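Putative mandelate racemase (Bordetella bronchiseptica, PDB 3OZY) is of unknown function but probably acts on acid sugars as a magnesium-dependent member of the enolase superfamily. Local coordinates at residues L31-I36 / D331-D336; Y142-Y147 / H304-I309; E329-I332 / L337-R340. All coordinates share one frame; numbering follows the deposited sequence.

Contact 1 (L31-I36 / D331-D336); sequences LNRQMI and DITHND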
ATOM      1  N   LEU A  31      -0.455  -3.802  22.980  1.00  8.30           N
ATOM      2  CA  LEU A  31      -1.626  -4.004  23.829  1.00  7.70           C
ATOM      3  C   LEU A  31      -2.081  -5.462  23.854  1.00  8.98           C
ATOM      4  O   LEU A  31      -2.341  -6.022  24.925  1.00  8.97           O
ATOM      5  CB  LEU A  31      -2.769  -3.095  23.361  1.00  9.20           C
ATOM      6  CG  LEU A  31      -2.456  -1.592  23.326  1.00  8.23           C
ATOM      7  CD1 LEU A  31      -3.599  -0.804  22.676  1.00 11.48           C
ATOM      8  CD2 LEU A  31      -2.119  -1.046  24.716  1.00 11.75           C
ATOM      9  N   ASN A  32      -2.190  -6.076  22.679  1.00  8.19           N
ATOM     10  CA  ASN A  32      -2.529  -7.492  22.564  1.00  8.74           C
ATOM     11  C   ASN A  32      -1.784  -8.053  21.376  1.00  7.91           C
ATOM     12  O   ASN A  32      -1.725  -7.393  20.342  1.00 10.61           O
ATOM     13  CB  ASN A  32      -4.036  -7.698  22.364  1.00  9.27           C
ATOM     14  CG  ASN A  32      -4.846  -7.240  23.555  1.00  9.85           C
ATOM     15  OD1 ASN A  32      -5.005  -7.983  24.537  1.00  9.92           O
ATOM     16  ND2 ASN A  32      -5.363  -6.018  23.487  1.00  9.83           N
ATOM     17  N   ARG A  33      -1.193  -9.237  21.513  1.00  7.71           N
ATOM     18  CA  ARG A  33      -0.541  -9.873  20.375  1.00  7.30           C
ATOM     19  C   ARG A  33      -1.588 -10.624  19.560  1.00  9.43           C
ATOM     20  O   ARG A  33      -2.258 -11.538  20.054  1.00  8.96           O
ATOM     21  CB  ARG A  33       0.607 -10.787  20.822  1.00  7.63           C
ATOM     22  CG  ARG A  33       1.733 -10.061  21.597  1.00  7.19           C
ATOM     23  CD  ARG A  33       2.272  -8.805  20.865  1.00  7.10           C
ATOM     24  NE  ARG A  33       2.880  -9.135  19.575  1.00  8.24           N
ATOM     25  CZ  ARG A  33       4.143  -9.508  19.407  1.00  7.78           C
ATOM     26  NH1 ARG A  33       4.981  -9.583  20.434  1.00  8.89           N
ATOM     27  NH2 ARG A  33       4.579  -9.796  18.189  1.00  8.12           N
ATOM     28  N   GLN A  34      -1.745 -10.208  18.311  1.00  7.73           N
ATOM     29  CA  GLN A  34      -2.816 -10.709  17.466  1.00  7.21           C
ATOM     30  C   GLN A  34      -2.271 -11.299  16.177  1.00  8.06           C
ATOM     31  O   GLN A  34      -1.114 -11.074  15.807  1.00  8.59           O
ATOM     32  CB  GLN A  34      -3.787  -9.573  17.130  1.00  8.30           C
ATOM     33  CG  GLN A  34      -4.346  -8.882  18.372  1.00  8.43           C
ATOM     34  CD  GLN A  34      -5.465  -7.897  18.073  1.00  9.40           C
ATOM     35  OE1 GLN A  34      -5.532  -7.296  16.996  1.00 10.11           O
ATOM     36  NE2 GLN A  34      -6.351  -7.718  19.040  1.00  9.34           N
ATOM     37  N   MET A  35      -3.128 -12.043  15.487  1.00  8.33           N
ATOM     38  CA  MET A  35      -2.795 -12.563  14.167  1.00  7.55           C
ATOM     39  C   MET A  35      -4.051 -13.040  13.476  1.00  8.33           C
ATOM     40  O   MET A  35      -5.102 -13.230  14.102  1.00  9.14           O
ATOM     41  CB  MET A  35      -1.832 -13.750  14.270  1.00  8.54           C
ATOM     42  CG  MET A  35      -2.474 -15.011  14.853  1.00  9.84           C
ATOM     43  SD  MET A  35      -1.341 -16.406  15.001  1.00  9.30           S
ATOM     44  CE  MET A  35      -1.080 -16.788  13.268  1.00  8.75           C
ATOM     45  N   ILE A  36      -3.931 -13.206  12.166  1.00  8.04           N
ATOM     46  CA  ILE A  36      -4.840 -14.049  11.409  1.00  7.77           C
ATOM     47  C   ILE A  36      -4.151 -15.379  11.157  1.00  8.19           C
ATOM     48  O   ILE A  36      -3.022 -15.418  10.668  1.00  8.37           O
ATOM     49  CB  ILE A  36      -5.160 -13.433  10.034  1.00  8.09           C
ATOM     50  CG1 ILE A  36      -6.062 -12.211  10.177  1.00  9.82           C
ATOM     51  CG2 ILE A  36      -5.798 -14.477   9.114  1.00 11.17           C
ATOM     52  CD1 ILE A  36      -7.490 -12.532  10.602  1.00 11.26           C
ATOM     53  N   ASP A 331      11.478 -13.073  18.297  1.00  7.32           N
ATOM     54  CA  ASP A 331      10.677 -12.313  19.262  1.00  8.24           C
ATOM     55  C   ASP A 331      10.791 -12.919  20.658  1.00  8.57           C
ATOM     56  O   ASP A 331      10.350 -14.055  20.875  1.00  8.60           O
ATOM     57  CB  ASP A 331       9.213 -12.383  18.784  1.00  7.06           C
ATOM     58  CG  ASP A 331       8.217 -11.617  19.652  1.00  7.87           C
ATOM     59  OD1 ASP A 331       8.555 -11.108  20.739  1.00  8.24           O
ATOM     60  OD2 ASP A 331       7.047 -11.533  19.204  1.00  8.46           O
ATOM     61  N   ILE A 332      11.363 -12.159  21.598  1.00  7.60           N
ATOM     62  CA  ILE A 332      11.488 -12.617  22.990  1.00  8.90           C
ATOM     63  C   ILE A 332      10.557 -11.879  23.946  1.00  8.32           C
ATOM     64  O   ILE A 332      10.639 -12.054  25.170  1.00  9.25           O
ATOM     65  CB  ILE A 332      12.957 -12.584  23.516  1.00  8.49           C
ATOM     66  CG1 ILE A 332      13.644 -11.217  23.308  1.00  8.84           C
ATOM     67  CG2 ILE A 332      13.763 -13.686  22.850  1.00 10.16           C
ATOM     68  CD1 ILE A 332      12.944 -10.018  23.916  1.00  9.93           C
ATOM     69  N   THR A 333       9.669 -11.056  23.401  1.00  7.91           N
ATOM     70  CA  THR A 333       8.707 -10.330  24.226  1.00  7.68           C
ATOM     71  C   THR A 333       7.547 -11.251  24.615  1.00  8.13           C
ATOM     72  O   THR A 333       7.432 -12.364  24.105  1.00  9.24           O
ATOM     73  CB  THR A 333       8.172  -9.055  23.511  1.00  7.08           C
ATOM     74  OG1 THR A 333       7.288  -9.423  22.443  1.00  7.93           O
ATOM     75  CG2 THR A 333       9.321  -8.234  22.950  1.00  9.19           C
ATOM     76  N   HIS A 334       6.679 -10.789  25.508  1.00  8.54           N
ATOM     77  CA  HIS A 334       5.547 -11.612  25.915  1.00  8.39           C
ATOM     78  C   HIS A 334       4.581 -11.833  24.755  1.00  8.05           C
ATOM     79  O   HIS A 334       3.967 -10.890  24.272  1.00  8.72           O
ATOM     80  CB  HIS A 334       4.797 -10.964  27.075  1.00  9.30           C
ATOM     81  CG  HIS A 334       3.683 -11.812  27.583  1.00  9.69           C
ATOM     82  ND1 HIS A 334       3.784 -12.556  28.739  1.00 13.27           N
ATOM     83  CD2 HIS A 334       2.465 -12.085  27.061  1.00  9.92           C
ATOM     84  CE1 HIS A 334       2.662 -13.232  28.920  1.00 15.64           C
ATOM     85  NE2 HIS A 334       1.845 -12.961  27.917  1.00 11.74           N
ATOM     86  N   ASN A 335       4.426 -13.082  24.334  1.00  8.12           N
ATOM     87  CA  ASN A 335       3.633 -13.367  23.145  1.00  8.85           C
ATOM     88  C   ASN A 335       3.175 -14.816  23.114  1.00  8.16           C
ATOM     89  O   ASN A 335       3.938 -15.709  22.754  1.00  8.97           O
ATOM     90  CB  ASN A 335       4.461 -13.043  21.893  1.00  8.76           C
ATOM     91  CG  ASN A 335       3.659 -13.141  20.623  1.00  7.48           C
ATOM     92  OD1 ASN A 335       2.510 -13.584  20.625  1.00  8.21           O
ATOM     93  ND2 ASN A 335       4.266 -12.726  19.511  1.00  8.61           N
ATOM     94  N   ASP A 336       1.919 -15.045  23.491  1.00  8.27           N
ATOM     95  CA  ASP A 336       1.374 -16.398  23.481  1.00  9.67           C
ATOM     96  C   ASP A 336       1.386 -17.025  22.089  1.00  9.46           C
ATOM     97  O   ASP A 336       1.387 -18.248  21.956  1.00  8.99           O
ATOM     98  CB  ASP A 336      -0.054 -16.426  24.029  1.00  9.91           C
ATOM     99  CG  ASP A 336      -0.128 -16.107  25.506  1.00 12.72           C
ATOM    100  OD1 ASP A 336       0.895 -16.255  26.218  1.00 14.47           O
ATOM    101  OD2 ASP A 336      -1.235 -15.714  25.938  1.00 14.91           O
TER
HETATM  102  O   HOH W   1       4.773  -8.531  23.213  1.00  8.72           O

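Contact 2 (Y142-Y147 / H304-I309); sequences YASSIY and HTFNDI. With ACY (acetic acid), chain I.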
ATOM      1  N   TYR A 142      18.911 -13.730  16.791  1.00  6.49           N
ATOM      2  CA  TYR A 142      19.080 -12.602  17.683  1.00  7.48           C
ATOM      3  C   TYR A 142      17.810 -12.365  18.472  1.00  6.39           C
ATOM      4  O   TYR A 142      16.707 -12.621  17.986  1.00  7.39           O
ATOM      5  CB  TYR A 142      19.511 -11.339  16.935  1.00  7.03           C
ATOM      6  CG  TYR A 142      18.472 -10.612  16.088  1.00  6.87           C
ATOM      7  CD1 TYR A 142      17.608  -9.675  16.657  1.00  7.40           C
ATOM      8  CD2 TYR A 142      18.421 -10.790  14.703  1.00  5.96           C
ATOM      9  CE1 TYR A 142      16.703  -8.961  15.877  1.00  6.37           C
ATOM     10  CE2 TYR A 142      17.511 -10.092  13.918  1.00  7.14           C
ATOM     11  CZ  TYR A 142      16.657  -9.177  14.508  1.00  6.17           C
ATOM     12  OH  TYR A 142      15.752  -8.448  13.745  1.00  7.34           O
ATOM     13  N   ALA A 143      17.976 -11.854  19.687  1.00  7.77           N
ATOM     14  CA  ALA A 143      16.856 -11.591  20.579  1.00  6.81           C
ATOM     15  C   ALA A 143      16.217 -10.264  20.201  1.00  6.84           C
ATOM     16  O   ALA A 143      16.868  -9.217  20.250  1.00  7.69           O
ATOM     17  CB  ALA A 143      17.337 -11.561  22.035  1.00  7.96           C
ATOM     18  N   SER A 144      14.938 -10.316  19.843  1.00  6.82           N
ATOM     19  CA  SER A 144      14.215  -9.146  19.379  1.00  6.81           C
ATOM     20  C   SER A 144      13.081  -8.824  20.359  1.00  7.38           C
ATOM     21  O   SER A 144      12.152  -9.620  20.467  1.00  7.53           O
ATOM     22  CB  SER A 144      13.638  -9.461  17.994  1.00  8.27           C
ATOM     23  OG  SER A 144      12.971  -8.341  17.448  1.00  7.60           O
ATOM     24  N   SER A 145      13.122  -7.706  21.094  1.00  7.16           N
ATOM     25  CA  SER A 145      14.208  -6.730  21.191  1.00  7.06           C
ATOM     26  C   SER A 145      14.169  -6.174  22.611  1.00  7.52           C
ATOM     27  O   SER A 145      13.247  -6.462  23.372  1.00  8.78           O
ATOM     28  CB  SER A 145      13.967  -5.546  20.249  1.00  6.60           C
ATOM     29  OG  SER A 145      14.093  -5.914  18.886  1.00  7.59           O
ATOM     30  N   ILE A 146      15.170  -5.369  22.942  1.00  7.07           N
ATOM     31  CA  ILE A 146      15.198  -4.541  24.146  1.00  7.37           C
ATOM     32  C   ILE A 146      14.514  -3.233  23.751  1.00  7.77           C
ATOM     33  O   ILE A 146      14.938  -2.574  22.793  1.00  7.75           O
ATOM     34  CB  ILE A 146      16.648  -4.295  24.583  1.00  7.18           C
ATOM     35  CG1 ILE A 146      17.311  -5.635  24.919  1.00  9.05           C
ATOM     36  CG2 ILE A 146      16.703  -3.329  25.766  1.00  8.21           C
ATOM     37  CD1 ILE A 146      18.819  -5.578  25.067  1.00 12.98           C
ATOM     38  N   TYR A 147      13.425  -2.888  24.433  1.00  7.43           N
ATOM     39  CA  TYR A 147      12.568  -1.782  24.010  1.00  6.97           C
ATOM     40  C   TYR A 147      12.889  -0.457  24.714  1.00  7.04           C
ATOM     41  O   TYR A 147      13.882  -0.352  25.444  1.00  8.23           O
ATOM     42  CB  TYR A 147      11.079  -2.173  24.141  1.00  6.76           C
ATOM     43  CG  TYR A 147      10.585  -2.975  22.944  1.00  6.95           C
ATOM     44  CD1 TYR A 147      10.977  -4.296  22.757  1.00  7.79           C
ATOM     45  CD2 TYR A 147       9.745  -2.405  21.992  1.00  7.73           C
ATOM     46  CE1 TYR A 147      10.546  -5.036  21.651  1.00  8.19           C
ATOM     47  CE2 TYR A 147       9.309  -3.138  20.886  1.00  7.64           C
ATOM     48  CZ  TYR A 147       9.713  -4.450  20.724  1.00  7.50           C
ATOM     49  OH  TYR A 147       9.286  -5.184  19.632  1.00  9.35           O
ATOM     50  N   HIS A 304      12.733  -9.551   8.536  1.00  6.40           N
ATOM     51  CA  HIS A 304      11.884  -9.323   9.688  1.00  6.17           C
ATOM     52  C   HIS A 304      10.986 -10.560   9.840  1.00  6.53           C
ATOM     53  O   HIS A 304      10.548 -11.138   8.838  1.00  7.27           O
ATOM     54  CB  HIS A 304      11.047  -8.068   9.410  1.00  7.64           C
ATOM     55  CG  HIS A 304       9.932  -7.840  10.382  1.00  5.65           C
ATOM     56  ND1 HIS A 304       8.706  -8.459  10.266  1.00  6.96           N
ATOM     57  CD2 HIS A 304       9.846  -7.029  11.460  1.00  6.45           C
ATOM     58  CE1 HIS A 304       7.918  -8.056  11.250  1.00  7.60           C
ATOM     59  NE2 HIS A 304       8.586  -7.182  11.985  1.00  7.90           N
ATOM     60  N   THR A 305      10.736 -10.988  11.081  1.00  7.08           N
ATOM     61  CA  THR A 305       9.932 -12.191  11.336  1.00  6.68           C
ATOM     62  C   THR A 305       8.883 -11.997  12.440  1.00  6.75           C
ATOM     63  O   THR A 305       8.164 -12.934  12.789  1.00  8.72           O
ATOM     64  CB  THR A 305      10.821 -13.341  11.795  1.00  6.40           C
ATOM     65  OG1 THR A 305      11.275 -13.054  13.123  1.00  7.30           O
ATOM     66  CG2 THR A 305      12.017 -13.526  10.874  1.00  8.18           C
ATOM     67  N   PHE A 306       8.796 -10.784  12.969  1.00  7.54           N
ATOM     68  CA  PHE A 306       8.143 -10.511  14.251  1.00  7.31           C
ATOM     69  C   PHE A 306       6.622 -10.381  14.127  1.00  8.22           C
ATOM     70  O   PHE A 306       6.125  -9.365  13.647  1.00  8.17           O
ATOM     71  CB  PHE A 306       8.754  -9.212  14.784  1.00  8.12           C
ATOM     72  CG  PHE A 306       8.489  -8.908  16.246  1.00  7.42           C
ATOM     73  CD1 PHE A 306       9.455  -9.191  17.213  1.00  6.60           C
ATOM     74  CD2 PHE A 306       7.345  -8.234  16.631  1.00  8.27           C
ATOM     75  CE1 PHE A 306       9.259  -8.847  18.537  1.00  7.54           C
ATOM     76  CE2 PHE A 306       7.139  -7.899  17.960  1.00  6.74           C
ATOM     77  CZ  PHE A 306       8.105  -8.213  18.913  1.00  7.86           C
ATOM     78  N   ASN A 307       5.902 -11.430  14.539  1.00  8.37           N
ATOM     79  CA  ASN A 307       4.466 -11.363  14.838  1.00  8.33           C
ATOM     80  C   ASN A 307       3.978 -12.610  15.556  1.00  7.33           C
ATOM     81  O   ASN A 307       3.303 -12.510  16.576  1.00  8.17           O
ATOM     82  CB  ASN A 307       3.585 -11.123  13.608  1.00  7.47           C
ATOM     83  CG  ASN A 307       2.178 -10.711  13.999  1.00  6.94           C
ATOM     84  OD1 ASN A 307       1.966  -9.593  14.451  1.00  8.56           O
ATOM     85  ND2 ASN A 307       1.219 -11.630  13.873  1.00  7.94           N
ATOM     86  N   ASP A 308       4.294 -13.781  15.019  1.00  6.75           N
ATOM     87  CA  ASP A 308       3.806 -15.032  15.599  1.00  7.72           C
ATOM     88  C   ASP A 308       4.698 -16.189  15.154  1.00  8.32           C
ATOM     89  O   ASP A 308       5.605 -16.000  14.348  1.00  8.64           O
ATOM     90  CB  ASP A 308       2.346 -15.263  15.202  1.00  8.42           C
ATOM     91  CG  ASP A 308       2.162 -15.306  13.693  1.00  7.55           C
ATOM     92  OD1 ASP A 308       2.643 -16.285  13.086  1.00  8.59           O
ATOM     93  OD2 ASP A 308       1.552 -14.378  13.127  1.00  8.69           O
ATOM     94  N   ILE A 309       4.452 -17.386  15.669  1.00  8.33           N
ATOM     95  CA  ILE A 309       5.347 -18.494  15.385  1.00  8.17           C
ATOM     96  C   ILE A 309       5.279 -18.942  13.919  1.00  8.94           C
ATOM     97  O   ILE A 309       6.225 -19.529  13.402  1.00  7.84           O
ATOM     98  CB  ILE A 309       5.105 -19.686  16.343  1.00  7.90           C
ATOM     99  CG1 ILE A 309       6.307 -20.639  16.350  1.00 10.70           C
ATOM    100  CG2 ILE A 309       3.823 -20.413  15.979  1.00 10.26           C
ATOM    101  CD1 ILE A 309       7.568 -20.046  16.929  1.00 10.87           C
TER
HETATM  102  C   ACY I 396       7.807  -3.260  16.974  1.00 11.67           C
HETATM  103  O   ACY I 396       8.637  -2.334  16.954  1.00 12.37           O
HETATM  104  OXT ACY I 396       7.828  -4.187  17.811  1.00 13.89           O
HETATM  105  CH3 ACY I 396       6.704  -3.273  15.956  1.00 18.45           C

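Contact 3 (E329-I332 / L337-R340); sequences EWDI and LMTR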
ATOM      1  N   GLU A 329      15.764 -13.047  13.252  1.00  6.54           N
ATOM      2  CA  GLU A 329      14.965 -12.373  14.274  1.00  6.98           C
ATOM      3  C   GLU A 329      14.100 -13.341  15.081  1.00  7.22           C
ATOM      4  O   GLU A 329      13.313 -14.101  14.519  1.00  7.42           O
ATOM      5  CB  GLU A 329      14.084 -11.292  13.636  1.00  6.40           C
ATOM      6  CG  GLU A 329      13.277 -10.517  14.662  1.00  6.59           C
ATOM      7  CD  GLU A 329      12.597  -9.286  14.095  1.00  6.89           C
ATOM      8  OE1 GLU A 329      12.172  -9.295  12.914  1.00  6.71           O
ATOM      9  OE2 GLU A 329      12.461  -8.293  14.843  1.00  7.78           O
ATOM     10  N   TRP A 330      14.246 -13.293  16.407  1.00  6.82           N
ATOM     11  CA  TRP A 330      13.425 -14.108  17.297  1.00  8.19           C
ATOM     12  C   TRP A 330      12.790 -13.258  18.396  1.00  6.46           C
ATOM     13  O   TRP A 330      13.472 -12.802  19.314  1.00  7.68           O
ATOM     14  CB  TRP A 330      14.227 -15.270  17.913  1.00  8.09           C
ATOM     15  CG  TRP A 330      13.294 -16.292  18.489  1.00  9.05           C
ATOM     16  CD1 TRP A 330      12.585 -16.188  19.651  1.00  8.98           C
ATOM     17  CD2 TRP A 330      12.919 -17.542  17.895  1.00  9.29           C
ATOM     18  NE1 TRP A 330      11.790 -17.300  19.816  1.00 10.25           N
ATOM     19  CE2 TRP A 330      11.986 -18.151  18.759  1.00 10.53           C
ATOM     20  CE3 TRP A 330      13.296 -18.216  16.728  1.00  9.33           C
ATOM     21  CZ2 TRP A 330      11.414 -19.396  18.486  1.00 12.05           C
ATOM     22  CZ3 TRP A 330      12.735 -19.453  16.460  1.00 11.45           C
ATOM     23  CH2 TRP A 330      11.798 -20.027  17.334  1.00 10.82           C
ATOM     24  N   ASP A 331      11.478 -13.073  18.297  1.00  7.32           N
ATOM     25  CA  ASP A 331      10.677 -12.313  19.262  1.00  8.24           C
ATOM     26  C   ASP A 331      10.791 -12.919  20.658  1.00  8.57           C
ATOM     27  O   ASP A 331      10.350 -14.055  20.875  1.00  8.60           O
ATOM     28  CB  ASP A 331       9.213 -12.383  18.784  1.00  7.06           C
ATOM     29  CG  ASP A 331       8.217 -11.617  19.652  1.00  7.87           C
ATOM     30  OD1 ASP A 331       8.555 -11.108  20.739  1.00  8.24           O
ATOM     31  OD2 ASP A 331       7.047 -11.533  19.204  1.00  8.46           O
ATOM     32  N   ILE A 332      11.363 -12.159  21.598  1.00  7.60           N
ATOM     33  CA  ILE A 332      11.488 -12.617  22.990  1.00  8.90           C
ATOM     34  C   ILE A 332      10.557 -11.879  23.946  1.00  8.32           C
ATOM     35  O   ILE A 332      10.639 -12.054  25.170  1.00  9.25           O
ATOM     36  CB  ILE A 332      12.957 -12.584  23.516  1.00  8.49           C
ATOM     37  CG1 ILE A 332      13.644 -11.217  23.308  1.00  8.84           C
ATOM     38  CG2 ILE A 332      13.763 -13.686  22.850  1.00 10.16           C
ATOM     39  CD1 ILE A 332      12.944 -10.018  23.916  1.00  9.93           C
ATOM     40  N   LEU A 337       1.391 -16.196  21.047  1.00  8.11           N
ATOM     41  CA  LEU A 337       1.445 -16.723  19.687  1.00  8.88           C
ATOM     42  C   LEU A 337       2.815 -17.306  19.335  1.00  9.30           C
ATOM     43  O   LEU A 337       2.957 -17.997  18.318  1.00 11.15           O
ATOM     44  CB  LEU A 337       1.022 -15.659  18.675  1.00  9.76           C
ATOM     45  CG  LEU A 337      -0.361 -15.058  18.920  1.00 10.11           C
ATOM     46  CD1 LEU A 337      -0.579 -13.896  17.962  1.00 10.92           C
ATOM     47  CD2 LEU A 337      -1.478 -16.101  18.803  1.00 10.69           C
ATOM     48  N   MET A 338       3.810 -17.042  20.184  1.00  9.85           N
ATOM     49  CA  MET A 338       5.146 -17.620  20.027  1.00 10.44           C
ATOM     50  C   MET A 338       5.337 -18.900  20.834  1.00 12.99           C
ATOM     51  O   MET A 338       6.318 -19.621  20.639  1.00 17.28           O
ATOM     52  CB  MET A 338       6.221 -16.622  20.458  1.00 10.25           C
ATOM     53  CG  MET A 338       6.464 -15.506  19.457  1.00  9.92           C
ATOM     54  SD  MET A 338       7.173 -16.080  17.899  1.00  8.84           S
ATOM     55  CE  MET A 338       8.801 -16.588  18.459  1.00  9.20           C
ATOM     56  N   THR A 339       4.428 -19.174  21.760  1.00 11.15           N
ATOM     57  CA  THR A 339       4.637 -20.288  22.689  1.00 12.46           C
ATOM     58  C   THR A 339       3.535 -21.337  22.660  1.00 14.40           C
ATOM     59  O   THR A 339       3.808 -22.523  22.829  1.00 16.51           O
ATOM     60  CB  THR A 339       4.763 -19.791  24.149  1.00 12.31           C
ATOM     61  OG1 THR A 339       3.586 -19.060  24.506  1.00 14.76           O
ATOM     62  CG2 THR A 339       5.988 -18.896  24.321  1.00 15.52           C
ATOM     63  N   ARG A 340       2.295 -20.912  22.451  1.00 13.02           N
ATOM     64  CA  ARG A 340       1.151 -21.803  22.662  1.00 14.49           C
ATOM     65  C   ARG A 340       0.332 -22.138  21.417  1.00 14.28           C
ATOM     66  O   ARG A 340      -0.568 -22.981  21.462  1.00 14.76           O
ATOM     67  CB  ARG A 340       0.241 -21.227  23.751  1.00 15.76           C
ATOM     68  CG  ARG A 340       0.867 -21.265  25.139  1.00 18.54           C
ATOM     69  CD  ARG A 340       0.111 -20.391  26.134  1.00 25.22           C
ATOM     70  NE  ARG A 340      -1.282 -20.801  26.278  1.00 25.32           N
ATOM     71  CZ  ARG A 340      -2.216 -20.072  26.880  1.00 32.69           C
ATOM     72  NH1 ARG A 340      -1.907 -18.892  27.399  1.00 30.90           N
ATOM     73  NH2 ARG A 340      -3.462 -20.522  26.958  1.00 32.36           N
TER

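Contact 1 (L31-I36 / D331-D336)
Arg33 and Asp331 form the salt bridge that joins 31-36 to 331-336. The geometry is one oxygen against two nitrogens: Arg33 NH1 lies 3.1 Å from Asp331 OD2, on its syn lone pair, while Arg33 NH2 makes a weak bond to the same oxygen. The guanidinium and carboxylate planes differ by only 20°, so the two flat groups meet nearly coplanar, but the N-H...O angle of 138° at NH1 shows that the bond is not straight.

Further hydrogen bonds fix the carboxylate. Asp331 OD1 accepts from Thr333 N at 2.9 Å, which makes an Asx turn, and from Thr333 OG1 at 2.7 Å. Asn335 ND2 reaches Asp331 OD2 at 3.0 Å and 167°, coming from above the carboxylate plane, and also donates to Asn307 O; its OD1 accepts from Leu337 N. With both oxygens engaged, rotation of the acid is closely restrained, and the arginine charge would probably keep it ionised. One water accepts from Arg33 NH1 and donates to His334 O.

Packing completes the contact. The arginine chain is bent at chi2 and chi3, curling its end against the loop. This puts a guanidinium face under Asn335 ND2, which stands 3.2 Å from Arg33 CZ; since both are donors, this is van der Waals contact over one face and not a hydrogen bond. Nearer the backbone, Asn335 OD1 lies 3.4 Å from Arg33 CB.

The contact ties strand 32-42, the middle strand of the three-stranded sheet in the N-terminal domain, to the loop after barrel strand 328-331. Strand 5-16 pairs with Arg33 through Thr15, and Phe306 packs against both Arg33 and Asp331.

Contact 2 (Y142-Y147 / H304-I309)
Phe306 and Ser144 both carry the first side-chain atom beyond CB anti to the backbone N (chi1 -165° and -177°), and these settings send the phenyl ring from the loop 304-309 to the strand end, where the serine hydroxyl turns to meet it. Ser144 OG comes to 3.6 Å from Phe306 CD1, and Ser144 O lies 3.6 Å from Phe306 CE1, at the edge of the ring and in its plane. The carbonyl thus faces the slightly positive rim of the phenyl group and not its pi cloud. The same Ser144 O takes a backbone hydrogen bond from Ile332, and OG is hydrogen-bonded to Glu329, so the ring packs beside polar atoms that already have partners.

Tyr147 approaches Phe306 from the opposite direction. Its phenol oxygen, OH, is 3.3 Å from Phe306 CZ, whereas the ring carbons Tyr147 CZ and Phe306 CZ are 4.5 Å apart: the meeting is between a hydroxyl and a ring end, not a stack. Tyr147 OH donates to OXT of the bound acetic acid at 2.5 Å, a very short bond, with OXT in the plane of the tyrosine ring. That acetic acid, probably from the crystallisation liquor, is also hydrogen-bonded by Ser25, Lys30 and Lys173, while Phe306 CE2 lies 3.8 Å from OXT.

Two lysines and two hydroxyls round its carboxyl group suggest an anion-binding pocket, consistent with a place for part of an acid-sugar substrate. It lies at the C-terminal end of barrel strand 139-146, with the side chain of Ser144 about 7 Å from a bound magnesium ion. Nearby, His304 ND1 is hydrogen-bonded to Asp277, recalling the histidine-aspartate pair of the mandelate racemase subgroup in the enolase-type beta/alpha barrel.

Contact 3 (E329-I332 / L337-R340)
Asp331 OD2, the carboxylate oxygen gripped by Arg33 and Asn335, has Met338 CG as a neighbour at 4.0 Å, while the other oxygen, OD1, is held by Thr333. Met338 therefore adds only van der Waals contact to an acid whose polar needs are met by other residues. Its methyl also touches the main chain, Met338 CE lying 3.8 Å from Asp331 O.

The principal packing is between Met338 and Trp330. The methionine chain is bent at both chi2 (-66°) and chi3 (-68°), a folded shape that swings the terminal methyl onto the indole. CE sits 3.2 Å above the ring plane but shifted toward its rim: Met338 CE is 3.4 Å from Trp330 NE1 and 3.6 Å from Trp330 CE2. The methyl, not the sulfur, does the touching, a CH-pi arrangement over the pyrrole side of the indole. Such an approach along the face leaves the indole N-H, which lies in the ring plane, pointing past the methyl.

Val312 of helix 309-321 touches both Trp330 and Met338, and Ile309 adds to the methionine side. Packed against the loop that follows it and helix 309-321 before it, strand 328-331 is the eighth parallel barrel strand in chain order and closes the barrel by pairing with the first, 139-146, as in the (beta/alpha)7beta barrel of the enolase superfamily.

All three contacts are buried and gather at the end of barrel strand 328-331, their centres 7 to 10 Å apart. Contacts 1 and 3 share Asp331, which turns its charge to the N-terminal domain in the former and meets only hydrocarbon in the latter. Contact 1 alone joins two domains, and does so by a salt bridge; contact 3 is local, closing a short loop with apolar packing. Contact 2, nearest the chain centre, mixes aromatic packing with the polar lining of a ligand pocket. Phe306 connects it to contact 1, with CE1 3.2 Å from Asp331 CG, while Glu329 of 329-332 also accepts a hydrogen bond from Thr305 of contact 2 through its backbone O.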